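Local coordinates for Tb427.07.360- putative uncharacterized metacyclic invariant surface protein from Trypanosoma brucei (Trypanosoma brucei, PDB 5VTL), which is of unknown function but is a putative invariant surface protein of the metacyclic parasite, with an extended helical architecture and membership of the glutamic acid/alanine-rich protein family, at residues A[8-13]-A[109-114]; A[80-85]-A[185-190]. One frame throughout, in Å; residues are numbered along the deposited sequence.

Contact 1 of 2, residues A[8-13]-A[109-114]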
ATOM      1  N   SER A   8      20.702  -2.213  18.523  1.00  4.04           N
ATOM      2  CA  SER A   8      19.776  -2.990  17.709  1.00  5.18           C
ATOM      3  C   SER A   8      18.510  -2.196  17.350  1.00  3.59           C
ATOM      4  O   SER A   8      18.038  -2.220  16.201  1.00  3.04           O
ATOM      5  CB  SER A   8      19.390  -4.290  18.423  1.00  9.93           C
ATOM      6  OG  SER A   8      20.480  -5.175  18.422  1.00 11.12           O
ATOM      7  N   ALA A   9      17.957  -1.527  18.350  1.00  3.78           N
ATOM      8  CA  ALA A   9      16.788  -0.681  18.167  1.00  5.59           C
ATOM      9  C   ALA A   9      17.066   0.444  17.157  1.00  3.98           C
ATOM     10  O   ALA A   9      16.268   0.702  16.250  1.00  2.84           O
ATOM     11  CB  ALA A   9      16.393  -0.084  19.489  1.00  3.92           C
ATOM     12  N   ALA A  10      18.199   1.113  17.313  1.00  4.44           N
ATOM     13  CA  ALA A  10      18.554   2.213  16.421  1.00  3.23           C
ATOM     14  C   ALA A  10      18.762   1.725  14.999  1.00  4.51           C
ATOM     15  O   ALA A  10      18.393   2.402  14.049  1.00  3.98           O
ATOM     16  CB  ALA A  10      19.807   2.909  16.910  1.00  4.54           C
ATOM     17  N   CYS A  11      19.386   0.561  14.852  1.00  4.59           N
ATOM     18  CA  CYS A  11      19.647   0.036  13.525  1.00  4.20           C
ATOM     19  C   CYS A  11      18.342  -0.338  12.800  1.00  4.54           C
ATOM     20  O   CYS A  11      18.133   0.003  11.638  1.00  4.08           O
ATOM     21  CB  CYS A  11      20.601  -1.156  13.590  1.00  5.75           C
ATOM     22  SG  CYS A  11      20.973  -1.757  11.929  1.00  8.99           S
ATOM     23  N   LEU A  12      17.443  -1.022  13.494  1.00  4.92           N
ATOM     24  CA  LEU A  12      16.134  -1.329  12.924  1.00  4.81           C
ATOM     25  C   LEU A  12      15.425  -0.070  12.438  1.00  5.36           C
ATOM     26  O   LEU A  12      14.843  -0.052  11.346  1.00  4.29           O
ATOM     27  CB  LEU A  12      15.278  -2.066  13.952  1.00  3.56           C
ATOM     28  CG  LEU A  12      13.997  -2.735  13.447  1.00  6.86           C
ATOM     29  CD1 LEU A  12      13.642  -3.921  14.358  1.00 13.13           C
ATOM     30  CD2 LEU A  12      12.827  -1.751  13.418  1.00 10.19           C
ATOM     31  N   PHE A  13      15.509   0.992  13.226  1.00  4.26           N
ATOM     32  CA  PHE A  13      14.856   2.257  12.886  1.00  3.09           C
ATOM     33  C   PHE A  13      15.515   2.902  11.640  1.00  4.79           C
ATOM     34  O   PHE A  13      14.835   3.331  10.704  1.00  3.46           O
ATOM     35  CB  PHE A  13      14.936   3.186  14.103  1.00  3.21           C
ATOM     36  CG  PHE A  13      14.138   4.448  13.973  1.00 13.85           C
ATOM     37  CD1 PHE A  13      12.982   4.487  13.212  1.00 16.51           C
ATOM     38  CD2 PHE A  13      14.570   5.613  14.594  1.00 22.98           C
ATOM     39  CE1 PHE A  13      12.253   5.653  13.098  1.00 12.81           C
ATOM     40  CE2 PHE A  13      13.837   6.790  14.481  1.00 23.20           C
ATOM     41  CZ  PHE A  13      12.684   6.807  13.729  1.00 16.32           C
ATOM     42  N   ASP A 109      21.538   7.892  12.229  1.00  3.11           N
ATOM     43  CA  ASP A 109      22.801   7.445  11.673  1.00  3.29           C
ATOM     44  C   ASP A 109      24.023   8.077  12.369  1.00  3.93           C
ATOM     45  O   ASP A 109      25.075   7.445  12.474  1.00  4.02           O
ATOM     46  CB  ASP A 109      22.817   7.712  10.169  1.00  6.88           C
ATOM     47  CG  ASP A 109      21.857   6.831   9.417  1.00  9.17           C
ATOM     48  OD1 ASP A 109      21.474   5.750   9.939  1.00  6.02           O
ATOM     49  OD2 ASP A 109      21.488   7.224   8.282  1.00  3.96           O
ATOM     50  N   ASP A 110      23.880   9.301  12.874  1.00  5.38           N
ATOM     51  CA  ASP A 110      24.938   9.899  13.694  1.00  5.02           C
ATOM     52  C   ASP A 110      25.145   9.048  14.952  1.00  3.78           C
ATOM     53  O   ASP A 110      26.270   8.751  15.327  1.00  3.44           O
ATOM     54  CB  ASP A 110      24.582  11.338  14.121  1.00  3.13           C
ATOM     55  CG  ASP A 110      24.926  12.381  13.047  1.00  5.00           C
ATOM     56  OD1 ASP A 110      25.474  12.025  11.957  1.00  3.60           O
ATOM     57  OD2 ASP A 110      24.657  13.563  13.310  1.00  6.91           O
ATOM     58  N   TYR A 111      24.042   8.684  15.606  1.00  3.94           N
ATOM     59  CA  TYR A 111      24.115   7.841  16.802  1.00  2.70           C
ATOM     60  C   TYR A 111      24.835   6.547  16.468  1.00  3.09           C
ATOM     61  O   TYR A 111      25.726   6.115  17.208  1.00  3.53           O
ATOM     62  CB  TYR A 111      22.720   7.555  17.378  1.00  4.04           C
ATOM     63  CG  TYR A 111      22.746   6.413  18.378  1.00  3.06           C
ATOM     64  CD1 TYR A 111      23.173   6.619  19.663  1.00  6.19           C
ATOM     65  CD2 TYR A 111      22.397   5.119  18.006  1.00  3.80           C
ATOM     66  CE1 TYR A 111      23.221   5.592  20.579  1.00  3.91           C
ATOM     67  CE2 TYR A 111      22.442   4.068  18.927  1.00  4.58           C
ATOM     68  CZ  TYR A 111      22.862   4.313  20.203  1.00  3.79           C
ATOM     69  OH  TYR A 111      22.915   3.276  21.116  1.00  5.65           O
ATOM     70  N   LEU A 112      24.466   5.916  15.361  1.00  4.24           N
ATOM     71  CA  LEU A 112      25.093   4.646  15.002  1.00  2.71           C
ATOM     72  C   LEU A 112      26.597   4.811  14.754  1.00  5.32           C
ATOM     73  O   LEU A 112      27.399   4.002  15.239  1.00  5.15           O
ATOM     74  CB  LEU A 112      24.403   4.016  13.793  1.00  5.97           C
ATOM     75  CG  LEU A 112      23.005   3.448  14.060  1.00  5.29           C
ATOM     76  CD1 LEU A 112      22.297   3.132  12.737  1.00  4.93           C
ATOM     77  CD2 LEU A 112      23.037   2.227  14.972  1.00  5.76           C
ATOM     78  N   LYS A 113      26.991   5.873  14.055  1.00  4.82           N
ATOM     79  CA  LYS A 113      28.408   6.118  13.824  1.00  4.63           C
ATOM     80  C   LYS A 113      29.128   6.346  15.146  1.00  4.73           C
ATOM     81  O   LYS A 113      30.257   5.881  15.343  1.00  5.87           O
ATOM     82  CB  LYS A 113      28.604   7.320  12.896  1.00  6.45           C
ATOM     83  CG  LYS A 113      30.058   7.739  12.707  1.00 10.70           C
ATOM     84  CD  LYS A 113      30.183   8.781  11.585  1.00 14.73           C
ATOM     85  CE  LYS A 113      31.632   8.940  11.095  1.00 27.50           C
ATOM     86  NZ  LYS A 113      31.854  10.287  10.422  1.00 33.28           N
ATOM     87  N   SER A 114      28.461   7.046  16.060  1.00  4.31           N
ATOM     88  CA  SER A 114      29.015   7.332  17.389  1.00  3.54           C
ATOM     89  C   SER A 114      29.332   6.077  18.178  1.00  9.14           C
ATOM     90  O   SER A 114      30.217   6.104  19.010  1.00 11.54           O
ATOM     91  CB  SER A 114      28.072   8.227  18.226  1.00  7.56           C
ATOM     92  OG  SER A 114      27.087   7.454  18.937  1.00  5.88           O
TER
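With its CG anti to the backbone N (chi1 165°), Tyr-111 brings its ring alongside the methyl of Ala-10, while Leu-112 has its CG anti to the carbonyl carbon (chi1 -72°) and carries CD2 to the Ala-10 methyl and the Cys-11 backbone N. Ala-10 CB meets the CD2-CE2 bond of the tyrosine obliquely, lying 3.5 Å from Tyr-111 CE2. The same methyl is 3.8 Å from Leu-112 CD2, so one small side chain is gripped by an aromatic ring and a leucine branch from successive residues of helix 105-116. Leu-112 CD2 also lies 4.0 Å from Cys-11 N, with Leu-112 CD1 more loosely placed, 4.2 Å from Cys-11 CA. Ala-10 and Leu-112 mark the nearest backbone approach, with their CA atoms 7.1 Å apart. The local axes are 9.8 Å apart and their N-to-C directions differ by 139°, an inclined antiparallel crossing.

Polar groups close the contact at its margins. Tyr-111 OH is hydrogen-bonded to Gln-1 O, tying the far end of the ring to the chain start, and Asp-109 OD1 is hydrogen-bonded to Ser-14 OG one turn further along helix 4-58. The disulfide of Cys-11 with Cys-132 ties helix 4-58 to another part of the chain. Since no hydrogen bond joins the two segments directly, their hold on each other is apolar packing, and the Asp-109 to Ser-14 bond adds a directional polar link between the two helices beside it.

Contact 2 of 2, residues A[80-85]-A[185-190]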
ATOM      1  N   GLU A  80     -14.201   1.280 -10.959  1.00  6.72           N
ATOM      2  CA  GLU A  80     -13.070   1.834 -11.719  1.00  7.86           C
ATOM      3  C   GLU A  80     -12.711   3.251 -11.277  1.00  7.90           C
ATOM      4  O   GLU A  80     -11.543   3.584 -11.042  1.00  8.13           O
ATOM      5  CB  GLU A  80     -13.369   1.827 -13.213  1.00 11.82           C
ATOM      6  CG  GLU A  80     -12.238   2.425 -14.064  1.00  8.01           C
ATOM      7  CD  GLU A  80     -12.543   2.423 -15.539  1.00 10.17           C
ATOM      8  OE1 GLU A  80     -11.591   2.523 -16.349  1.00  8.31           O
ATOM      9  OE2 GLU A  80     -13.737   2.300 -15.906  1.00 10.80           O
ATOM     10  N   ASN A  81     -13.709   4.109 -11.176  1.00  6.59           N
ATOM     11  CA  ASN A  81     -13.454   5.460 -10.737  1.00  8.55           C
ATOM     12  C   ASN A  81     -12.946   5.502  -9.303  1.00 10.83           C
ATOM     13  O   ASN A  81     -12.040   6.269  -8.984  1.00 10.61           O
ATOM     14  CB  ASN A  81     -14.693   6.317 -10.925  1.00 13.11           C
ATOM     15  CG  ASN A  81     -14.944   6.635 -12.386  1.00 20.74           C
ATOM     16  OD1 ASN A  81     -14.000   6.844 -13.157  1.00 24.54           O
ATOM     17  ND2 ASN A  81     -16.219   6.666 -12.783  1.00 27.26           N
ATOM     18  N   ALA A  82     -13.503   4.653  -8.441  1.00  8.57           N
ATOM     19  CA  ALA A  82     -12.994   4.520  -7.078  1.00  7.11           C
ATOM     20  C   ALA A  82     -11.512   4.110  -7.071  1.00 10.02           C
ATOM     21  O   ALA A  82     -10.711   4.666  -6.309  1.00  8.60           O
ATOM     22  CB  ALA A  82     -13.829   3.520  -6.306  1.00  7.27           C
ATOM     23  N   ALA A  83     -11.140   3.169  -7.941  1.00  7.81           N
ATOM     24  CA  ALA A  83      -9.740   2.757  -8.063  1.00  8.64           C
ATOM     25  C   ALA A  83      -8.849   3.935  -8.477  1.00  9.68           C
ATOM     26  O   ALA A  83      -7.752   4.142  -7.933  1.00 10.58           O
ATOM     27  CB  ALA A  83      -9.593   1.634  -9.061  1.00  9.30           C
ATOM     28  N   LYS A  84      -9.293   4.694  -9.467  1.00  9.38           N
ATOM     29  CA  LYS A  84      -8.510   5.832  -9.933  1.00  9.20           C
ATOM     30  C   LYS A  84      -8.331   6.915  -8.851  1.00 10.51           C
ATOM     31  O   LYS A  84      -7.261   7.509  -8.743  1.00 12.09           O
ATOM     32  CB  LYS A  84      -9.141   6.427 -11.205  1.00  9.96           C
ATOM     33  CG  LYS A  84      -9.075   5.488 -12.360  1.00  7.90           C
ATOM     34  CD  LYS A  84      -9.840   5.994 -13.570  1.00 13.50           C
ATOM     35  CE  LYS A  84      -9.641   5.037 -14.767  1.00 14.51           C
ATOM     36  NZ  LYS A  84     -10.318   5.500 -16.035  1.00 25.59           N
ATOM     37  N   THR A  85      -9.383   7.197  -8.093  1.00 12.32           N
ATOM     38  CA  THR A  85      -9.313   8.155  -6.990  1.00 10.40           C
ATOM     39  C   THR A  85      -8.346   7.647  -5.929  1.00 15.38           C
ATOM     40  O   THR A  85      -7.591   8.422  -5.329  1.00 14.68           O
ATOM     41  CB  THR A  85     -10.692   8.380  -6.363  1.00 10.49           C
ATOM     42  OG1 THR A  85     -11.569   8.946  -7.344  1.00 17.18           O
ATOM     43  CG2 THR A  85     -10.615   9.297  -5.154  1.00 20.48           C
ATOM     44  N   SER A 185      -7.161  -1.730  -4.125  1.00  6.04           N
ATOM     45  CA  SER A 185      -7.306  -3.171  -4.247  1.00  7.97           C
ATOM     46  C   SER A 185      -8.776  -3.567  -4.119  1.00  7.29           C
ATOM     47  O   SER A 185      -9.292  -4.410  -4.868  1.00  7.88           O
ATOM     48  CB  SER A 185      -6.505  -3.863  -3.147  1.00 14.08           C
ATOM     49  OG  SER A 185      -6.734  -5.255  -3.189  1.00 16.50           O
ATOM     50  N   GLU A 186      -9.466  -2.952  -3.167  1.00  6.20           N
ATOM     51  CA  GLU A 186     -10.873  -3.304  -2.947  1.00  8.23           C
ATOM     52  C   GLU A 186     -11.734  -2.910  -4.157  1.00 10.14           C
ATOM     53  O   GLU A 186     -12.643  -3.653  -4.545  1.00  6.86           O
ATOM     54  CB  GLU A 186     -11.388  -2.680  -1.653  1.00  8.85           C
ATOM     55  CG  GLU A 186     -10.844  -3.378  -0.406  1.00  8.97           C
ATOM     56  CD  GLU A 186     -11.038  -2.596   0.877  1.00 36.58           C
ATOM     57  OE1 GLU A 186     -11.468  -1.419   0.815  1.00 30.50           O
ATOM     58  OE2 GLU A 186     -10.730  -3.162   1.957  1.00 29.05           O
ATOM     59  N   ALA A 187     -11.427  -1.755  -4.752  1.00  7.95           N
ATOM     60  CA  ALA A 187     -12.106  -1.279  -5.951  1.00  6.80           C
ATOM     61  C   ALA A 187     -11.900  -2.231  -7.120  1.00  6.18           C
ATOM     62  O   ALA A 187     -12.821  -2.530  -7.876  1.00  5.69           O
ATOM     63  CB  ALA A 187     -11.617   0.115  -6.319  1.00 10.54           C
ATOM     64  N   ARG A 188     -10.688  -2.726  -7.270  1.00  6.59           N
ATOM     65  CA  ARG A 188     -10.421  -3.705  -8.301  1.00  8.24           C
ATOM     66  C   ARG A 188     -11.221  -5.001  -8.087  1.00  4.63           C
ATOM     67  O   ARG A 188     -11.774  -5.563  -9.020  1.00  6.66           O
ATOM     68  CB  ARG A 188      -8.930  -4.023  -8.337  1.00 10.04           C
ATOM     69  CG  ARG A 188      -8.567  -5.143  -9.343  1.00 13.05           C
ATOM     70  CD  ARG A 188      -7.368  -5.946  -8.880  1.00 26.99           C
ATOM     71  NE  ARG A 188      -7.298  -7.238  -9.562  1.00 30.51           N
ATOM     72  CZ  ARG A 188      -7.563  -8.423  -9.010  1.00 22.78           C
ATOM     73  NH1 ARG A 188      -7.459  -9.517  -9.757  1.00 34.69           N
ATOM     74  NH2 ARG A 188      -7.912  -8.535  -7.727  1.00 26.71           N
ATOM     75  N   VAL A 189     -11.269  -5.479  -6.861  1.00  9.51           N
ATOM     76  CA  VAL A 189     -12.061  -6.665  -6.553  1.00 10.27           C
ATOM     77  C   VAL A 189     -13.543  -6.428  -6.885  1.00  9.33           C
ATOM     78  O   VAL A 189     -14.200  -7.292  -7.437  1.00  6.34           O
ATOM     79  CB  VAL A 189     -11.934  -7.025  -5.070  1.00 11.28           C
ATOM     80  CG1 VAL A 189     -12.899  -8.150  -4.691  1.00 12.58           C
ATOM     81  CG2 VAL A 189     -10.504  -7.423  -4.753  1.00 13.41           C
ATOM     82  N   ALA A 190     -14.051  -5.251  -6.532  1.00  5.05           N
ATOM     83  CA  ALA A 190     -15.429  -4.860  -6.831  1.00  7.30           C
ATOM     84  C   ALA A 190     -15.696  -4.801  -8.326  1.00  7.94           C
ATOM     85  O   ALA A 190     -16.734  -5.260  -8.784  1.00  7.46           O
ATOM     86  CB  ALA A 190     -15.739  -3.495  -6.190  1.00  8.42           C
TER
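Ala-187 puts its methyl over the backbone of Ala-83, with Ala-187 CB 3.5 Å from Ala-83 N and 3.7 Å from Ala-83 CA. The two methyls touch as well, Ala-83 CB lying 3.7 Å from Ala-187 CB. Ala-82 adds a looser contact on the more exposed flank, where its CB is 4.1 Å from Ala-187 CB. A single methyl of helix 157-209 therefore rests against two consecutive alanines of helix 63-102, touching main-chain atoms of Ala-83 as well as its CB.

Nothing larger than a methyl stands between the helices here, which lets Ala-83 CA and Ala-187 CA come within 5.1 Å of each other. No hydrogen bond crosses between the segments, and the charged groups of Glu-80 and Arg-188 turn to other partners. On its own helix, Glu-80 OE1 receives a weak, long salt-bridge contact of 3.3 Å from Lys-84 NZ; towards helix 4-58 it is hydrogen-bonded to Ser-39, and Glu-80 OE2 forms a salt bridge with Arg-42. From the other segment, Arg-188 NE reaches Asp-37 of that same helix in a second salt bridge. Ala-83 also packs against Val-35, so helix 4-58 lies against one side of the alanine contact and binds charged residues from both segments.

The segments run in roughly opposite directions, and with helix 4-58 they make up a three-helix section of the elongated body. Small alanines at the interface let helices pack closely, as in coiled-coil-like assemblies, and here they do so within a long helical bundle, in keeping with the alanine- and glutamate-rich composition for which this family is named.

Overall arrangement
Contacts 1 and 2 lie on opposite sides of the chain's centre, their own centres 40 Å apart and their nearest atoms about 26 Å apart, so neither touches the other. Helix 4-58 is common to both surroundings: it supplies one segment of contact 1 near its start, and its Asn-34 to Arg-42 region flanks contact 2. Along the sequence the segments alternate, with 80-85 falling between the two halves of contact 1 and 185-190 following them. Contact 1 thus fastens a short helix at one end of the elongated molecule, whereas contact 2 joins two long helices within its shaft.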